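Local coordinates for protein Nab2p (Saccharomyces cerevisiae YJM1574, PDB 5L2L) that binds the poly(A) tails of mRNAs and pre-mRNAs through CCCH zinc fingers, protecting them from exosome degradation and helping control tail length and nuclear export, at residues Glu3-Phe11 and Arg39-Glu50. Sequence-based numbering, arbitrary orientation.
Sequences EKSLEQCKF and RIDCLFGHPINE. With ZN (zinc ion), chain T; ZN (zinc ion), chain S; nucleotides of chain H.
Two CCCH zinc fingers, the fifth and sixth of Nab2, pack together where Q8 of one meets H46 of the other. H46 binds zinc through NE2, leaving ND1 to donate near its ring plane to Q8 OE1 at 2.8 Å; glutamine suits the place because its amide also donates, NE2 hydrogen-bonding to a water that in turn donates to the C42 and F44 carbonyls. A bend at chi2 (72°) turns this amide toward the imidazole edge, the planes 40° apart. I48, branched and apolar, fills in between Q8 CB and CG and, through CD1, K10 CA at 3.9 Å. Two polar pairs flank this core: N49 ND2 donates to the anti side of E7 OE2 at 2.6 Å, and oppositely charged K10 and E50 form a salt bridge (NZ to OE1, 3.0 Å) while K10 NZ and E50 OE2 also hydrogen-bond to adenine bases. At the far end L6 CD2 meets I40 CD1. F44 offers two flat faces, one to the adenine 11 base of chain H, offset toward the rim, the other to L43 CD1. A serine replacing F44 would probably deprive both of that surface. Aromatics beside zinc ligands, like F11 stacked on adenine, typify RNA-binding CCCH fingers.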
loop_
_atom_site.group_PDB
_atom_site.type_symbol
_atom_site.label_atom_id
_atom_site.label_comp_id
_atom_site.label_asym_id
_atom_site.label_seq_id
_atom_site.Cartn_x
_atom_site.Cartn_y
_atom_site.Cartn_z
ATOM N N GLU F 3 20.805 1.496 -14.056
ATOM C CA GLU F 3 19.864 0.393 -13.874
ATOM C C GLU F 3 18.438 0.755 -14.278
ATOM O O GLU F 3 17.597 -0.150 -14.416
ATOM C CB GLU F 3 19.854 -0.062 -12.406
ATOM C CG GLU F 3 20.896 -1.097 -12.043
ATOM C CD GLU F 3 21.025 -1.269 -10.537
ATOM O OE1 GLU F 3 21.459 -0.301 -9.860
ATOM O OE2 GLU F 3 20.674 -2.361 -10.038
ATOM N N LYS F 4 18.131 2.039 -14.432
ATOM C CA LYS F 4 16.760 2.455 -14.697
ATOM C C LYS F 4 16.337 2.029 -16.101
ATOM O O LYS F 4 17.134 2.079 -17.045
ATOM C CB LYS F 4 16.630 3.973 -14.554
ATOM C CG LYS F 4 16.981 4.537 -13.179
ATOM C CD LYS F 4 15.943 4.183 -12.142
ATOM C CE LYS F 4 16.183 4.939 -10.838
ATOM N NZ LYS F 4 15.267 4.495 -9.733
ATOM N N SER F 5 15.074 1.611 -16.234
ATOM C CA SER F 5 14.505 1.166 -17.499
ATOM C C SER F 5 13.430 2.130 -17.999
ATOM O O SER F 5 12.689 2.733 -17.213
ATOM C CB SER F 5 13.893 -0.237 -17.365
ATOM O OG SER F 5 13.191 -0.606 -18.552
ATOM N N LEU F 6 13.345 2.261 -19.332
ATOM C CA LEU F 6 12.260 3.016 -19.954
ATOM C C LEU F 6 10.917 2.277 -19.917
ATOM O O LEU F 6 9.875 2.902 -20.121
ATOM C CB LEU F 6 12.621 3.351 -21.404
ATOM C CG LEU F 6 13.704 4.406 -21.627
ATOM C CD1 LEU F 6 14.120 4.456 -23.079
ATOM C CD2 LEU F 6 13.255 5.788 -21.178
ATOM N N GLU F 7 10.909 0.974 -19.662
ATOM C CA GLU F 7 9.647 0.249 -19.595
ATOM C C GLU F 7 8.746 0.823 -18.505
ATOM O O GLU F 7 9.214 1.235 -17.438
ATOM C CB GLU F 7 9.898 -1.229 -19.333
ATOM C CG GLU F 7 10.476 -1.952 -20.519
ATOM C CD GLU F 7 10.077 -3.413 -20.545
ATOM O OE1 GLU F 7 10.491 -4.157 -19.627
ATOM O OE2 GLU F 7 9.326 -3.809 -21.469
ATOM N N GLN F 8 7.445 0.844 -18.786
ATOM C CA GLN F 8 6.464 1.455 -17.893
ATOM C C GLN F 8 6.113 0.559 -16.702
ATOM O O GLN F 8 5.746 -0.605 -16.882
ATOM C CB GLN F 8 5.183 1.756 -18.676
ATOM C CG GLN F 8 4.295 2.771 -18.002
ATOM C CD GLN F 8 4.899 4.163 -18.073
ATOM O OE1 GLN F 8 5.668 4.469 -18.988
ATOM N NE2 GLN F 8 4.588 4.991 -17.107
ATOM N N CYS F 9 6.181 1.118 -15.483
ATOM C CA CYS F 9 5.685 0.414 -14.296
ATOM C C CYS F 9 4.173 0.254 -14.364
ATOM O O CYS F 9 3.453 1.241 -14.516
ATOM C CB CYS F 9 6.037 1.174 -13.020
ATOM S SG CYS F 9 5.493 0.274 -11.519
ATOM N N LYS F 10 3.680 -0.986 -14.206
ATOM C CA LYS F 10 2.242 -1.220 -14.326
ATOM C C LYS F 10 1.437 -0.718 -13.131
ATOM O O LYS F 10 0.205 -0.639 -13.244
ATOM C CB LYS F 10 1.948 -2.712 -14.556
ATOM C CG LYS F 10 2.289 -3.635 -13.385
ATOM C CD LYS F 10 2.082 -5.127 -13.713
ATOM C CE LYS F 10 0.615 -5.454 -13.756
ATOM N NZ LYS F 10 0.294 -6.890 -14.107
ATOM N N PHE F 11 2.089 -0.353 -12.013
ATOM C CA PHE F 11 1.406 0.105 -10.809
ATOM C C PHE F 11 1.354 1.627 -10.676
ATOM O O PHE F 11 0.605 2.133 -9.834
ATOM C CB PHE F 11 2.075 -0.518 -9.574
ATOM C CG PHE F 11 2.111 -2.024 -9.633
ATOM C CD1 PHE F 11 0.936 -2.756 -9.541
ATOM C CD2 PHE F 11 3.298 -2.703 -9.853
ATOM C CE1 PHE F 11 0.954 -4.150 -9.654
ATOM C CE2 PHE F 11 3.319 -4.083 -9.954
ATOM C CZ PHE F 11 2.149 -4.807 -9.855
ATOM N N ARG F 39 12.878 9.849 -22.529
ATOM C CA ARG F 39 13.177 10.644 -21.337
ATOM C C ARG F 39 12.947 9.806 -20.082
ATOM O O ARG F 39 11.815 9.405 -19.793
ATOM C CB ARG F 39 12.322 11.914 -21.302
ATOM C CG ARG F 39 12.510 12.718 -20.016
ATOM C CD ARG F 39 11.781 14.063 -19.988
ATOM N NE ARG F 39 11.960 14.669 -18.674
ATOM C CZ ARG F 39 11.698 15.932 -18.346
ATOM N NH1 ARG F 39 11.223 16.802 -19.238
ATOM N NH2 ARG F 39 11.933 16.322 -17.097
ATOM N N ILE F 40 14.006 9.570 -19.302
ATOM C CA ILE F 40 13.912 8.509 -18.290
ATOM C C ILE F 40 12.982 8.897 -17.126
ATOM O O ILE F 40 12.353 8.019 -16.506
ATOM C CB ILE F 40 15.332 8.116 -17.816
ATOM C CG1 ILE F 40 15.308 6.827 -16.975
ATOM C CG2 ILE F 40 15.972 9.247 -17.037
ATOM C CD1 ILE F 40 14.816 5.567 -17.747
ATOM N N ASP F 41 12.838 10.189 -16.826
ATOM C CA ASP F 41 11.951 10.643 -15.755
ATOM C C ASP F 41 10.615 11.204 -16.273
ATOM O O ASP F 41 9.914 11.903 -15.526
ATOM C CB ASP F 41 12.659 11.699 -14.902
ATOM C CG ASP F 41 12.910 12.988 -15.667
ATOM O OD1 ASP F 41 13.171 12.915 -16.886
ATOM O OD2 ASP F 41 12.847 14.072 -15.050
ATOM N N CYS F 42 10.238 10.904 -17.517
ATOM C CA CYS F 42 8.972 11.408 -18.063
ATOM C C CYS F 42 7.787 10.970 -17.199
ATOM O O CYS F 42 7.675 9.797 -16.827
ATOM C CB CYS F 42 8.784 10.916 -19.503
ATOM S SG CYS F 42 7.334 11.612 -20.367
ATOM N N LEU F 43 6.892 11.913 -16.883
ATOM C CA LEU F 43 5.765 11.637 -15.995
ATOM C C LEU F 43 4.466 11.303 -16.725
ATOM O O LEU F 43 3.461 11.014 -16.064
ATOM C CB LEU F 43 5.532 12.827 -15.044
ATOM C CG LEU F 43 5.165 14.214 -15.568
ATOM C CD1 LEU F 43 3.686 14.306 -16.019
ATOM C CD2 LEU F 43 5.454 15.235 -14.463
ATOM N N PHE F 44 4.456 11.346 -18.053
ATOM C CA PHE F 44 3.255 11.068 -18.835
ATOM C C PHE F 44 3.143 9.567 -19.133
ATOM O O PHE F 44 4.089 8.805 -18.962
ATOM C CB PHE F 44 3.275 11.914 -20.118
ATOM C CG PHE F 44 3.186 13.400 -19.841
ATOM C CD1 PHE F 44 1.953 14.019 -19.674
ATOM C CD2 PHE F 44 4.338 14.171 -19.695
ATOM C CE1 PHE F 44 1.871 15.382 -19.379
ATOM C CE2 PHE F 44 4.252 15.518 -19.405
ATOM C CZ PHE F 44 3.019 16.124 -19.254
ATOM N N GLY F 45 1.954 9.145 -19.560
ATOM C CA GLY F 45 1.693 7.711 -19.759
ATOM C C GLY F 45 2.280 7.168 -21.060
ATOM O O GLY F 45 2.211 7.803 -22.112
ATOM N N HIS F 46 2.860 5.972 -20.973
ATOM C CA HIS F 46 3.384 5.229 -22.112
ATOM C C HIS F 46 2.825 3.810 -22.096
ATOM O O HIS F 46 2.466 3.288 -21.033
ATOM C CB HIS F 46 4.927 5.161 -22.113
ATOM C CG HIS F 46 5.611 6.464 -21.803
ATOM N ND1 HIS F 46 5.979 6.829 -20.525
ATOM C CD2 HIS F 46 5.996 7.484 -22.607
ATOM C CE1 HIS F 46 6.551 8.021 -20.553
ATOM N NE2 HIS F 46 6.576 8.441 -21.806
ATOM N N PRO F 47 2.783 3.141 -23.256
ATOM C CA PRO F 47 2.238 1.776 -23.306
ATOM C C PRO F 47 2.986 0.795 -22.407
ATOM O O PRO F 47 4.224 0.766 -22.373
ATOM C CB PRO F 47 2.383 1.390 -24.783
ATOM C CG PRO F 47 2.420 2.676 -25.528
ATOM C CD PRO F 47 3.135 3.634 -24.602
ATOM N N ILE F 48 2.197 -0.052 -21.689
ATOM C CA ILE F 48 2.715 -1.169 -20.899
ATOM C C ILE F 48 2.792 -2.409 -21.779
ATOM O O ILE F 48 1.860 -2.704 -22.539
ATOM C CB ILE F 48 1.818 -1.439 -19.674
ATOM C CG1 ILE F 48 1.764 -0.231 -18.727
ATOM C CG2 ILE F 48 2.293 -2.683 -18.928
ATOM C CD1 ILE F 48 0.575 -0.312 -17.762
ATOM N N ASN F 49 3.871 -3.181 -21.637
ATOM C CA ASN F 49 4.088 -4.366 -22.477
ATOM C C ASN F 49 3.427 -5.612 -21.868
ATOM O O ASN F 49 4.080 -6.608 -21.539
ATOM C CB ASN F 49 5.587 -4.581 -22.693
ATOM C CG ASN F 49 6.233 -3.455 -23.496
ATOM O OD1 ASN F 49 5.628 -2.909 -24.430
ATOM N ND2 ASN F 49 7.469 -3.098 -23.132
ATOM N N GLU F 50 2.097 -5.553 -21.745
ATOM C CA GLU F 50 1.289 -6.639 -21.185
ATOM C C GLU F 50 -0.150 -6.496 -21.694
ATOM O O GLU F 50 -0.651 -5.381 -21.807
ATOM C CB GLU F 50 1.310 -6.620 -19.638
ATOM C CG GLU F 50 0.531 -7.765 -18.984
ATOM C CD GLU F 50 0.550 -7.747 -17.454
ATOM O OE1 GLU F 50 1.435 -7.110 -16.852
ATOM O OE2 GLU F 50 -0.326 -8.404 -16.843
HETATM ZN ZN ZN T . 7.232 10.363 -22.349
HETATM ZN ZN ZN S . 7.152 0.763 -9.924
ATOM P P A H 10 7.212 23.176 -15.700
ATOM O OP1 A H 10 8.228 23.501 -14.671
ATOM O OP2 A H 10 6.315 24.251 -16.194
ATOM O "O5'" A H 10 7.963 22.504 -16.930
ATOM C "C5'" A H 10 7.864 23.030 -18.250
ATOM C "C4'" A H 10 7.646 21.939 -19.268
ATOM O "O4'" A H 10 8.343 20.730 -18.839
ATOM C "C3'" A H 10 6.188 21.532 -19.481
ATOM O "O3'" A H 10 5.984 21.163 -20.848
ATOM C "C2'" A H 10 6.057 20.294 -18.594
ATOM O "O2'" A H 10 5.001 19.429 -18.951
ATOM C "C1'" A H 10 7.422 19.649 -18.798
ATOM N N9 A H 10 7.832 18.702 -17.751
ATOM C C8 A H 10 8.170 18.973 -16.451
ATOM N N7 A H 10 8.501 17.919 -15.748
ATOM C C5 A H 10 8.364 16.857 -16.634
ATOM C C6 A H 10 8.583 15.469 -16.499
ATOM N N6 A H 10 8.982 14.862 -15.375
ATOM N N1 A H 10 8.360 14.694 -17.582
ATOM C C2 A H 10 7.966 15.285 -18.726
ATOM N N3 A H 10 7.744 16.576 -18.977
ATOM C C4 A H 10 7.958 17.324 -17.877
ATOM P P A H 11 5.186 22.130 -21.858
ATOM O OP1 A H 11 5.398 21.628 -23.243
ATOM O OP2 A H 11 5.508 23.527 -21.490
ATOM O "O5'" A H 11 3.656 21.890 -21.504
ATOM C "C5'" A H 11 2.621 22.353 -22.361
ATOM C "C4'" A H 11 1.411 21.460 -22.288
ATOM O "O4'" A H 11 1.748 20.163 -22.858
ATOM C "C3'" A H 11 0.915 21.177 -20.876
ATOM O "O3'" A H 11 -0.495 20.953 -20.907
ATOM C "C2'" A H 11 1.650 19.885 -20.524
ATOM O "O2'" A H 11 1.051 19.132 -19.493
ATOM C "C1'" A H 11 1.628 19.153 -21.865
ATOM N N9 A H 11 2.726 18.201 -22.077
ATOM C C8 A H 11 4.067 18.379 -21.833
ATOM N N7 A H 11 4.819 17.357 -22.173
ATOM C C5 A H 11 3.909 16.442 -22.689
ATOM C C6 A H 11 4.065 15.155 -23.231
ATOM N N6 A H 11 5.235 14.515 -23.322
ATOM N N1 A H 11 2.958 14.517 -23.660
ATOM C C2 A H 11 1.778 15.141 -23.563
ATOM N N3 A H 11 1.498 16.344 -23.072
ATOM C C4 A H 11 2.624 16.957 -22.656
HETATM O O HOH W 1 5.838 7.689 -17.199
HETATM O O HOH W 2 6.562 -0.424 -21.329
HETATM O O HOH W 3 5.953 -2.247 -19.355
#